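Local coordinates for protein catalase (Exiguobacterium oxidotolerans, PDB 2J2M) that breaks hydrogen peroxide down to water and oxygen with a haem iron, as a bacterial catalase with four chains in its assembly, at residues D259-V264 against I289-V294; G195-S200 against Y212-W217; D283-V288 against G425-R430. All coordinates share one frame; numbering follows the deposited sequence.

Interaction 1. Residues D259-V264 against I289-V294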
loop_
_atom_site.group_PDB
_atom_site.type_symbol
_atom_site.label_atom_id
_atom_site.label_comp_id
_atom_site.label_asym_id
_atom_site.label_seq_id
_atom_site.Cartn_x
_atom_site.Cartn_y
_atom_site.Cartn_z
ATOM N N ASP A 259 14.573 35.613 11.869
ATOM C CA ASP A 259 13.573 36.635 11.572
ATOM C C ASP A 259 12.882 36.465 10.206
ATOM O O ASP A 259 13.525 36.150 9.203
ATOM C CB ASP A 259 14.186 38.020 11.741
ATOM C CG ASP A 259 14.596 38.271 13.162
ATOM O OD1 ASP A 259 15.734 37.915 13.505
ATOM O OD2 ASP A 259 13.778 38.769 13.956
ATOM N N LEU A 260 11.570 36.661 10.185
ATOM C CA LEU A 260 10.773 36.617 8.934
ATOM C C LEU A 260 10.516 38.023 8.362
ATOM O O LEU A 260 9.967 38.892 9.043
ATOM C CB LEU A 260 9.433 35.901 9.153
ATOM C CG LEU A 260 8.478 35.723 7.964
ATOM C CD1 LEU A 260 9.018 34.702 6.942
ATOM C CD2 LEU A 260 7.102 35.283 8.440
ATOM N N PHE A 261 10.925 38.225 7.112
ATOM C CA PHE A 261 10.685 39.455 6.415
ATOM C C PHE A 261 9.817 39.158 5.184
ATOM O O PHE A 261 9.737 38.009 4.698
ATOM C CB PHE A 261 11.998 40.104 5.958
ATOM C CG PHE A 261 12.906 40.568 7.076
ATOM C CD1 PHE A 261 12.982 41.917 7.407
ATOM C CD2 PHE A 261 13.729 39.659 7.761
ATOM C CE1 PHE A 261 13.834 42.368 8.416
ATOM C CE2 PHE A 261 14.586 40.088 8.792
ATOM C CZ PHE A 261 14.639 41.446 9.119
ATOM N N VAL A 262 9.184 40.220 4.679
ATOM C CA VAL A 262 8.278 40.120 3.568
ATOM C C VAL A 262 8.648 41.168 2.530
ATOM O O VAL A 262 8.913 42.310 2.867
ATOM C CB VAL A 262 6.779 40.229 4.037
ATOM C CG1 VAL A 262 6.444 41.619 4.582
ATOM C CG2 VAL A 262 5.818 39.861 2.912
ATOM N N GLN A 263 8.688 40.757 1.269
ATOM C CA GLN A 263 8.792 41.688 0.141
ATOM C C GLN A 263 7.457 41.789 -0.586
ATOM O O GLN A 263 6.814 40.778 -0.889
ATOM C CB GLN A 263 9.896 41.260 -0.828
ATOM C CG GLN A 263 11.302 41.475 -0.290
ATOM C CD GLN A 263 12.326 40.824 -1.173
ATOM O OE1 GLN A 263 12.375 39.606 -1.280
ATOM N NE2 GLN A 263 13.140 41.632 -1.835
ATOM N N VAL A 264 7.066 43.031 -0.862
ATOM C CA VAL A 264 5.759 43.357 -1.416
ATOM C C VAL A 264 5.871 44.107 -2.748
ATOM O O VAL A 264 6.528 45.145 -2.867
ATOM C CB VAL A 264 4.914 44.172 -0.408
ATOM C CG1 VAL A 264 3.538 44.461 -0.977
ATOM C CG2 VAL A 264 4.789 43.416 0.922
ATOM N N ILE A 289 13.514 45.759 -3.906
ATOM C CA ILE A 289 12.314 45.610 -3.091
ATOM C C ILE A 289 12.652 45.307 -1.610
ATOM O O ILE A 289 13.104 44.204 -1.274
ATOM C CB ILE A 289 11.316 44.557 -3.676
ATOM C CG1 ILE A 289 10.791 45.013 -5.042
ATOM C CG2 ILE A 289 10.121 44.338 -2.722
ATOM C CD1 ILE A 289 10.047 43.962 -5.779
ATOM N N PRO A 290 12.378 46.281 -0.716
ATOM C CA PRO A 290 12.809 46.199 0.688
ATOM C C PRO A 290 12.204 44.995 1.435
ATOM O O PRO A 290 11.097 44.542 1.104
ATOM C CB PRO A 290 12.295 47.515 1.303
ATOM C CG PRO A 290 11.962 48.412 0.139
ATOM C CD PRO A 290 11.598 47.504 -1.003
ATOM N N PHE A 291 12.943 44.488 2.420
ATOM C CA PHE A 291 12.433 43.494 3.366
ATOM C C PHE A 291 11.639 44.254 4.440
ATOM O O PHE A 291 12.053 45.311 4.898
ATOM C CB PHE A 291 13.597 42.743 4.053
ATOM C CG PHE A 291 14.371 41.765 3.159
ATOM C CD1 PHE A 291 14.264 41.782 1.758
ATOM C CD2 PHE A 291 15.260 40.857 3.737
ATOM C CE1 PHE A 291 15.020 40.884 0.950
ATOM C CE2 PHE A 291 16.017 39.970 2.945
ATOM C CZ PHE A 291 15.893 39.983 1.542
ATOM N N GLN A 292 10.485 43.742 4.831
ATOM C CA GLN A 292 9.753 44.354 5.936
ATOM C C GLN A 292 9.575 43.296 7.006
ATOM O O GLN A 292 9.031 42.226 6.733
ATOM C CB GLN A 292 8.402 44.909 5.480
ATOM C CG GLN A 292 8.469 45.836 4.275
ATOM C CD GLN A 292 7.133 46.426 3.944
ATOM O OE1 GLN A 292 6.437 46.951 4.820
ATOM N NE2 GLN A 292 6.738 46.319 2.686
ATOM N N HIS A 293 10.038 43.603 8.214
ATOM C CA HIS A 293 10.024 42.663 9.337
ATOM C C HIS A 293 8.620 42.220 9.692
ATOM O O HIS A 293 7.723 43.049 9.783
ATOM C CB HIS A 293 10.691 43.294 10.562
ATOM C CG HIS A 293 11.060 42.308 11.623
ATOM N ND1 HIS A 293 10.521 42.344 12.888
ATOM C CD2 HIS A 293 11.894 41.242 11.601
ATOM C CE1 HIS A 293 11.022 41.356 13.607
ATOM N NE2 HIS A 293 11.859 40.672 12.852
ATOM N N VAL A 294 8.432 40.916 9.866
ATOM C CA VAL A 294 7.135 40.340 10.267
ATOM C C VAL A 294 7.202 39.837 11.727
ATOM O O VAL A 294 6.357 40.157 12.571
ATOM C CB VAL A 294 6.723 39.148 9.340
ATOM C CG1 VAL A 294 5.480 38.419 9.884
ATOM C CG2 VAL A 294 6.503 39.596 7.906
HETATM O O HOH W 1 8.673 45.480 0.679
#

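Interaction 2. Residues G195-S200 against Y212-W217. With HEM (protoporphyrin IX containing Fe), chain E.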
loop_
_atom_site.group_PDB
_atom_site.type_symbol
_atom_site.label_atom_id
_atom_site.label_comp_id
_atom_site.label_asym_id
_atom_site.label_seq_id
_atom_site.Cartn_x
_atom_site.Cartn_y
_atom_site.Cartn_z
ATOM N N GLY A 195 16.443 31.336 4.728
ATOM C CA GLY A 195 15.297 30.710 4.064
ATOM C C GLY A 195 14.708 31.657 3.037
ATOM O O GLY A 195 14.831 32.882 3.183
ATOM N N SER A 196 14.065 31.094 2.002
ATOM C CA SER A 196 13.520 31.872 0.899
ATOM C C SER A 196 12.255 31.206 0.360
ATOM O O SER A 196 12.255 29.997 0.114
ATOM C CB SER A 196 14.558 31.970 -0.226
ATOM O OG SER A 196 15.789 32.456 0.263
ATOM N N SER A 197 11.170 31.965 0.187
ATOM C CA SER A 197 9.975 31.375 -0.448
ATOM C C SER A 197 10.282 30.979 -1.884
ATOM O O SER A 197 9.653 30.074 -2.443
ATOM C CB SER A 197 8.788 32.326 -0.406
ATOM O OG SER A 197 9.120 33.570 -0.976
ATOM N N VAL A 198 11.278 31.664 -2.454
ATOM C CA VAL A 198 11.651 31.551 -3.869
ATOM C C VAL A 198 10.561 32.094 -4.820
ATOM O O VAL A 198 10.852 32.968 -5.648
ATOM C CB VAL A 198 12.138 30.103 -4.241
ATOM C CG1 VAL A 198 12.368 29.957 -5.766
ATOM C CG2 VAL A 198 13.400 29.766 -3.438
ATOM N N HIS A 199 9.337 31.559 -4.717
ATOM C CA HIS A 199 8.171 32.065 -5.451
ATOM C C HIS A 199 7.565 33.308 -4.795
ATOM O O HIS A 199 7.710 33.518 -3.587
ATOM C CB HIS A 199 7.055 31.018 -5.513
ATOM C CG HIS A 199 7.527 29.624 -5.786
ATOM N ND1 HIS A 199 8.013 29.225 -7.017
ATOM C CD2 HIS A 199 7.566 28.529 -4.991
ATOM C CE1 HIS A 199 8.337 27.944 -6.966
ATOM N NE2 HIS A 199 8.084 27.500 -5.744
ATOM N N SER A 200 6.871 34.112 -5.606
ATOM C CA SER A 200 5.927 35.076 -5.108
ATOM C C SER A 200 4.673 34.295 -4.739
ATOM O O SER A 200 4.362 33.254 -5.349
ATOM C CB SER A 200 5.579 36.114 -6.167
ATOM O OG SER A 200 5.065 35.490 -7.352
ATOM N N TYR A 212 1.551 40.911 -4.476
ATOM C CA TYR A 212 2.558 39.844 -4.570
ATOM C C TYR A 212 3.613 39.943 -3.475
ATOM O O TYR A 212 4.185 41.008 -3.232
ATOM C CB TYR A 212 3.280 39.862 -5.926
ATOM C CG TYR A 212 2.417 39.425 -7.092
ATOM C CD1 TYR A 212 2.096 38.070 -7.278
ATOM C CD2 TYR A 212 1.936 40.358 -8.007
ATOM C CE1 TYR A 212 1.321 37.657 -8.342
ATOM C CE2 TYR A 212 1.142 39.960 -9.083
ATOM C CZ TYR A 212 0.839 38.602 -9.240
ATOM O OH TYR A 212 0.066 38.199 -10.298
ATOM N N ILE A 213 3.901 38.806 -2.848
ATOM C CA ILE A 213 4.843 38.797 -1.733
ATOM C C ILE A 213 5.884 37.689 -1.889
ATOM O O ILE A 213 5.584 36.616 -2.420
ATOM C CB ILE A 213 4.119 38.673 -0.349
ATOM C CG1 ILE A 213 3.571 37.256 -0.152
ATOM C CG2 ILE A 213 2.995 39.713 -0.210
ATOM C CD1 ILE A 213 4.466 36.378 0.679
ATOM N N LYS A 214 7.099 37.988 -1.433
ATOM C CA LYS A 214 8.176 37.015 -1.271
ATOM C C LYS A 214 8.446 36.957 0.250
ATOM O O LYS A 214 8.245 37.962 0.982
ATOM C CB LYS A 214 9.424 37.503 -2.013
ATOM C CG LYS A 214 10.142 36.510 -2.941
ATOM C CD LYS A 214 9.358 36.276 -4.203
ATOM C CE LYS A 214 10.170 36.481 -5.470
ATOM N NZ LYS A 214 11.287 35.556 -5.826
ATOM N N LEU A 215 8.885 35.784 0.717
ATOM C CA LEU A 215 9.144 35.563 2.131
ATOM C C LEU A 215 10.603 35.257 2.346
ATOM O O LEU A 215 11.218 34.576 1.534
ATOM C CB LEU A 215 8.275 34.436 2.662
ATOM C CG LEU A 215 7.035 34.700 3.530
ATOM C CD1 LEU A 215 6.695 36.173 3.827
ATOM C CD2 LEU A 215 5.810 33.928 3.000
ATOM N N ARG A 216 11.123 35.714 3.479
ATOM C CA ARG A 216 12.552 35.800 3.734
ATOM C C ARG A 216 12.870 35.444 5.202
ATOM O O ARG A 216 12.378 36.109 6.118
ATOM C CB ARG A 216 12.998 37.250 3.448
ATOM C CG ARG A 216 13.956 37.447 2.272
ATOM C CD ARG A 216 13.370 37.338 0.862
ATOM N NE ARG A 216 14.458 36.742 0.104
ATOM C CZ ARG A 216 14.953 37.111 -1.069
ATOM N NH1 ARG A 216 14.414 38.058 -1.811
ATOM N NH2 ARG A 216 15.980 36.436 -1.528
ATOM N N TRP A 217 13.652 34.389 5.427
ATOM C CA TRP A 217 14.161 34.086 6.779
ATOM C C TRP A 217 15.640 34.444 6.932
ATOM O O TRP A 217 16.454 34.102 6.071
ATOM C CB TRP A 217 13.988 32.610 7.136
ATOM C CG TRP A 217 12.581 32.086 7.160
ATOM C CD1 TRP A 217 11.928 31.444 6.136
ATOM C CD2 TRP A 217 11.666 32.107 8.267
ATOM N NE1 TRP A 217 10.680 31.073 6.540
ATOM C CE2 TRP A 217 10.489 31.456 7.842
ATOM C CE3 TRP A 217 11.732 32.593 9.577
ATOM C CZ2 TRP A 217 9.368 31.298 8.677
ATOM C CZ3 TRP A 217 10.608 32.436 10.421
ATOM C CH2 TRP A 217 9.453 31.788 9.962
HETATM C CHA HEM E . 10.090 18.177 -1.083
HETATM C CHB HEM E . 11.620 22.778 -1.649
HETATM C CHC HEM E . 10.308 22.581 -6.288
HETATM C CHD HEM E . 8.185 18.311 -5.569
HETATM C C1A HEM E . 10.580 19.451 -0.809
HETATM C C2A HEM E . 11.013 19.973 0.486
HETATM C C3A HEM E . 11.437 21.249 0.322
HETATM C C4A HEM E . 11.294 21.575 -1.072
HETATM C CMA HEM E . 11.985 22.227 1.390
HETATM C CAA HEM E . 10.991 19.152 1.802
HETATM C CBA HEM E . 9.702 19.333 2.607
HETATM C CGA HEM E . 9.868 18.525 3.875
HETATM O O1A HEM E . 9.158 17.499 4.055
HETATM O O2A HEM E . 10.741 18.899 4.704
HETATM C C1B HEM E . 11.344 23.159 -2.935
HETATM C C2B HEM E . 11.437 24.504 -3.483
HETATM C C3B HEM E . 11.075 24.421 -4.763
HETATM C C4B HEM E . 10.742 23.050 -5.061
HETATM C CMB HEM E . 11.830 25.798 -2.716
HETATM C CAB HEM E . 10.955 25.571 -5.777
HETATM C CBB HEM E . 11.864 26.538 -5.849
HETATM C C1C HEM E . 9.537 21.470 -6.505
HETATM C C2C HEM E . 8.750 21.168 -7.685
HETATM C C3C HEM E . 8.160 19.978 -7.455
HETATM C C4C HEM E . 8.564 19.499 -6.144
HETATM C CMC HEM E . 8.585 22.065 -8.948
HETATM C CAC HEM E . 7.229 19.182 -8.401
HETATM C CBC HEM E . 5.947 19.522 -8.574
HETATM C C1D HEM E . 8.507 17.834 -4.319
HETATM C C2D HEM E . 8.077 16.558 -3.782
HETATM C C3D HEM E . 8.662 16.521 -2.371
HETATM C C4D HEM E . 9.390 17.774 -2.202
HETATM C CMD HEM E . 7.167 15.493 -4.482
HETATM C CAD HEM E . 8.510 15.399 -1.328
HETATM C CBD HEM E . 7.486 15.875 -0.295
HETATM C CGD HEM E . 7.005 14.751 0.603
HETATM O O1D HEM E . 7.274 13.529 0.354
HETATM O O2D HEM E . 6.314 15.090 1.587
HETATM N NA HEM E . 10.766 20.472 -1.724
HETATM N NB HEM E . 10.923 22.297 -3.925
HETATM N NC HEM E . 9.393 20.437 -5.594
HETATM N ND HEM E . 9.257 18.507 -3.367
HETATM FE FE HEM E . 9.814 20.522 -3.561
HETATM O O HOH W 2 16.614 34.904 1.149
#

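Interaction 3. Residues D283-V288 against G425-R430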
loop_
_atom_site.group_PDB
_atom_site.type_symbol
_atom_site.label_atom_id
_atom_site.label_comp_id
_atom_site.label_asym_id
_atom_site.label_seq_id
_atom_site.Cartn_x
_atom_site.Cartn_y
_atom_site.Cartn_z
ATOM N N ASP A 283 15.355 36.477 -8.761
ATOM C CA ASP A 283 15.388 37.011 -7.401
ATOM C C ASP A 283 14.835 38.441 -7.366
ATOM O O ASP A 283 14.748 39.110 -8.414
ATOM C CB ASP A 283 16.810 36.980 -6.835
ATOM C CG ASP A 283 16.846 37.134 -5.327
ATOM O OD1 ASP A 283 15.767 37.261 -4.697
ATOM O OD2 ASP A 283 17.949 37.116 -4.742
ATOM N N TRP A 284 14.416 38.865 -6.166
ATOM C CA TRP A 284 13.969 40.233 -5.909
ATOM C C TRP A 284 14.988 40.770 -4.973
ATOM O O TRP A 284 14.937 40.481 -3.770
ATOM C CB TRP A 284 12.629 40.302 -5.182
ATOM C CG TRP A 284 11.437 39.859 -5.923
ATOM C CD1 TRP A 284 11.388 39.264 -7.157
ATOM C CD2 TRP A 284 10.095 39.938 -5.459
ATOM N NE1 TRP A 284 10.077 38.969 -7.489
ATOM C CE2 TRP A 284 9.265 39.382 -6.467
ATOM C CE3 TRP A 284 9.496 40.459 -4.300
ATOM C CZ2 TRP A 284 7.878 39.306 -6.333
ATOM C CZ3 TRP A 284 8.116 40.378 -4.167
ATOM C CH2 TRP A 284 7.327 39.801 -5.177
ATOM N N PHE A 285 15.919 41.535 -5.519
ATOM C CA PHE A 285 17.019 42.069 -4.736
ATOM C C PHE A 285 16.478 42.992 -3.653
ATOM O O PHE A 285 15.531 43.731 -3.900
ATOM C CB PHE A 285 18.009 42.793 -5.646
ATOM C CG PHE A 285 18.647 41.907 -6.686
ATOM C CD1 PHE A 285 18.625 42.265 -8.030
ATOM C CD2 PHE A 285 19.294 40.720 -6.323
ATOM C CE1 PHE A 285 19.262 41.459 -9.014
ATOM C CE2 PHE A 285 19.903 39.906 -7.297
ATOM C CZ PHE A 285 19.888 40.282 -8.646
ATOM N N GLU A 286 17.060 42.909 -2.453
ATOM C CA GLU A 286 16.615 43.733 -1.321
ATOM C C GLU A 286 16.746 45.200 -1.700
ATOM O O GLU A 286 15.973 46.050 -1.234
ATOM C CB GLU A 286 17.415 43.428 -0.045
ATOM C CG GLU A 286 17.022 44.336 1.129
ATOM C CD GLU A 286 17.565 43.880 2.476
ATOM O OE1 GLU A 286 18.490 43.047 2.508
ATOM O OE2 GLU A 286 17.068 44.372 3.507
ATOM N N ASP A 287 17.730 45.451 -2.564
ATOM C CA ASP A 287 18.008 46.731 -3.201
ATOM C C ASP A 287 16.817 47.275 -3.968
ATOM O O ASP A 287 16.588 48.491 -4.000
ATOM C CB ASP A 287 19.151 46.551 -4.219
ATOM C CG ASP A 287 20.483 46.967 -3.668
ATOM O OD1 ASP A 287 21.485 46.264 -3.944
ATOM O OD2 ASP A 287 20.543 47.992 -2.937
ATOM N N VAL A 288 16.101 46.391 -4.647
ATOM C CA VAL A 288 15.017 46.861 -5.486
ATOM C C VAL A 288 13.678 46.772 -4.754
ATOM O O VAL A 288 12.820 47.629 -4.955
ATOM C CB VAL A 288 15.021 46.242 -6.930
ATOM C CG1 VAL A 288 16.455 45.869 -7.378
ATOM C CG2 VAL A 288 14.068 45.064 -7.062
ATOM N N GLY A 425 24.053 37.283 -14.411
ATOM C CA GLY A 425 25.198 38.201 -14.485
ATOM C C GLY A 425 25.232 39.191 -13.340
ATOM O O GLY A 425 26.256 39.333 -12.680
ATOM N N GLU A 426 24.112 39.875 -13.099
ATOM C CA GLU A 426 23.985 40.800 -11.965
ATOM C C GLU A 426 24.317 40.118 -10.646
ATOM O O GLU A 426 25.048 40.680 -9.832
ATOM C CB GLU A 426 22.577 41.391 -11.878
ATOM C CG GLU A 426 22.150 42.242 -13.080
ATOM C CD GLU A 426 20.691 42.631 -12.996
ATOM O OE1 GLU A 426 20.373 43.561 -12.217
ATOM O OE2 GLU A 426 19.861 41.997 -13.697
ATOM N N VAL A 427 23.791 38.905 -10.441
ATOM C CA VAL A 427 24.128 38.111 -9.249
ATOM C C VAL A 427 25.634 37.894 -9.163
ATOM O O VAL A 427 26.223 38.106 -8.097
ATOM C CB VAL A 427 23.355 36.750 -9.151
ATOM C CG1 VAL A 427 23.944 35.864 -8.027
ATOM C CG2 VAL A 427 21.841 36.973 -8.934
ATOM N N TYR A 428 26.273 37.506 -10.269
ATOM C CA TYR A 428 27.731 37.355 -10.232
ATOM C C TYR A 428 28.442 38.656 -9.775
ATOM O O TYR A 428 29.280 38.636 -8.854
ATOM C CB TYR A 428 28.293 36.882 -11.578
ATOM C CG TYR A 428 29.806 36.742 -11.577
ATOM C CD1 TYR A 428 30.625 37.706 -12.176
ATOM C CD2 TYR A 428 30.419 35.650 -10.952
ATOM C CE1 TYR A 428 32.009 37.572 -12.162
ATOM C CE2 TYR A 428 31.779 35.505 -10.933
ATOM C CZ TYR A 428 32.578 36.466 -11.534
ATOM O OH TYR A 428 33.944 36.303 -11.504
ATOM N N ARG A 429 28.082 39.776 -10.402
ATOM C CA ARG A 429 28.741 41.057 -10.130
ATOM C C ARG A 429 28.420 41.639 -8.749
ATOM O O ARG A 429 29.199 42.422 -8.216
ATOM C CB ARG A 429 28.487 42.074 -11.259
ATOM C CG ARG A 429 29.277 41.739 -12.534
ATOM C CD ARG A 429 28.965 42.657 -13.703
ATOM N NE ARG A 429 27.551 42.650 -14.085
ATOM C CZ ARG A 429 27.016 41.857 -15.014
ATOM N NH1 ARG A 429 25.720 41.953 -15.286
ATOM N NH2 ARG A 429 27.764 40.954 -15.659
ATOM N N ARG A 430 27.294 41.223 -8.162
ATOM C CA ARG A 430 26.966 41.579 -6.778
ATOM C C ARG A 430 27.813 40.861 -5.703
ATOM O O ARG A 430 27.779 41.241 -4.534
ATOM C CB ARG A 430 25.470 41.368 -6.528
ATOM C CG ARG A 430 24.624 42.536 -7.009
ATOM C CD ARG A 430 23.230 42.076 -7.349
ATOM N NE ARG A 430 22.331 43.193 -7.662
ATOM C CZ ARG A 430 21.675 43.923 -6.757
ATOM N NH1 ARG A 430 21.807 43.672 -5.456
ATOM N NH2 ARG A 430 20.876 44.901 -7.164
#

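Interaction 1. Residues D259-V264 against I289-V294
Strand 259-264 runs antiparallel to 289-294, which runs into strand 292-302; the two short strand axes splay, with 133° between their directions. Val262 and Gln292 form the hydrogen-bonded pair, each N-H meeting the other's carbonyl oxygen from above its plane. Two residues along, Val294 N gives a hydrogen bond to Leu260 O at 2.7 Å, nearly along the C=O axis. Phe261 and His293 make the intervening non-hydrogen-bonded pair, and their side chains share a face of the sheet. There the imidazole sets its edge against the Phe261 ring face, with His293 CD2 3.7 Å from Phe261 CZ and offset toward the rim. His293 CG stands anti to the backbone N (chi1 -164°), and the ring's NE2 gives a fairly straight hydrogen bond to Asp259 OD2 at 2.9 Å, which fixes its rotation. Phe291 completes the aromatic cluster, its CB lying 3.5 Å from Phe261 CD1. Farther along, the amide of Gln263 lies beside the Phe291 ring, and its NE2 bonds to Ile289 O at 2.6 Å on an in-plane lone pair; OE1 goes to Arg216. On the other face Val294 packs on Leu260 and Val262. A water joins Pro290 O to Gln292 NE2, which also bonds to Tyr75. This is antiparallel strand pairing within the catalase beta-barrel, between strands 257-265 and 292-302.

Interaction 2. Residues G195-S200 against Y212-W217
Backbone bonds open the contact: Gly195 and Trp217 form a hydrogen-bonded antiparallel pair, and Ser197 N continues the ladder to Leu215 O at 2.9 Å. Gly195 CA sits at the edge of the Trp217 indole, where a side chain would collide with CD1. Beyond Ser197 the ladder gives way to side-chain bonds. Ser197 OG, in the crowded position between its own N and carbonyl carbon (chi1 55°), accepts an almost straight bond from Leu215 N at 2.8 Å and donates to His199 O, bracing the turn. Lys214 folds back through three bent torsions, lays CD 3.3 Å from His199 O and ends with NZ 2.6 Å from Val198 O, above that carbonyl plane. An alanine here would take away NZ and its bond to Val198 O, and would probably loosen the 198-199 turn that faces the haem. A water takes the N-H of Arg216 NE and donates to Ser196 OG, which also bonds to Asn130; Arg216 has further partners in Gln263 and Asp283. Against the haem the contacts are van der Waals: Val198 CG1 is 3.5 Å from HEM CBB, and His199 NE2 lies equally near HEM CAB while ND1 bonds to Asp329. Strand 210-219 thus carries 195-200 along one edge, with strand 257-265 along the other, while Phe126 of strand 122-129 touches Ser197, Leu215 and Trp217.

Interaction 3. Residues D283-V288 against G425-R430
Phe285 and Arg430 make the compact centre of this otherwise small surface contact. Phe285 sends its CB toward helix 422-430, with CG anti to the carbonyl carbon, and its ring lies against Arg430 and Val427. Arg430, extended from CG to NE, lays its guanidinium flat over one ring face: the planes are 11° apart and the group centres 3.8 Å apart. NE stands above the middle of the ring, while Arg430 CZ comes 3.6 Å from Phe285 CG. This is a stacked cation-pi contact, and the CD methylene of Arg430 adds a CH-pi contact over the same face. Val427 closes in at the ring edge instead, its CG2 methyl in the ring plane and 3.9 Å from Phe285 CZ. That methyl belongs to the buried side of the contact, where Val427 also packs on Asn175 and His179 of helix 174-180.

The other side is looser and faces solvent. Asp287 meets Arg430 tip to tip, OD1 accepting from NH1 at 3.0 Å through its anti lone pair. The bond is bent, 136° at the hydrogen, and OD1 lies 29° out of the guanidinium plane, so the salt bridge is imperfectly aimed while the cation keeps its flat seat on the ring. Glu426 only brushes the ring, OE1 standing 4.0 Å from Phe285 CE1; its negative charge would probably favour the nearby guanidinium. The whole is an arginine-aromatic stack with a salt bridge at its tip, joining the loop between two barrel strands to the C-terminal helical region of the catalase.

In the fold
Following the chain from the N terminus, interaction 2 comes first, closing the short connection from 195-200 through strand 201-204 to 212-217. Strand 257-265 then opens interaction 1, which closes at 289-294 over a span that is largely loop. Within that span lies 283-288, whose partner comes only at 425-430, so interactions 1 and 3 cross, whereas interaction 2 is complete before either begins. Strands 210-219 and 257-265 are neighbours in one sheet, so interactions 1 and 2 are directly joined there. Arg216, Gln263, Asp283 and Trp284 knit all three together, linking the haem-side turn and the barrel strands to the C-terminal helices.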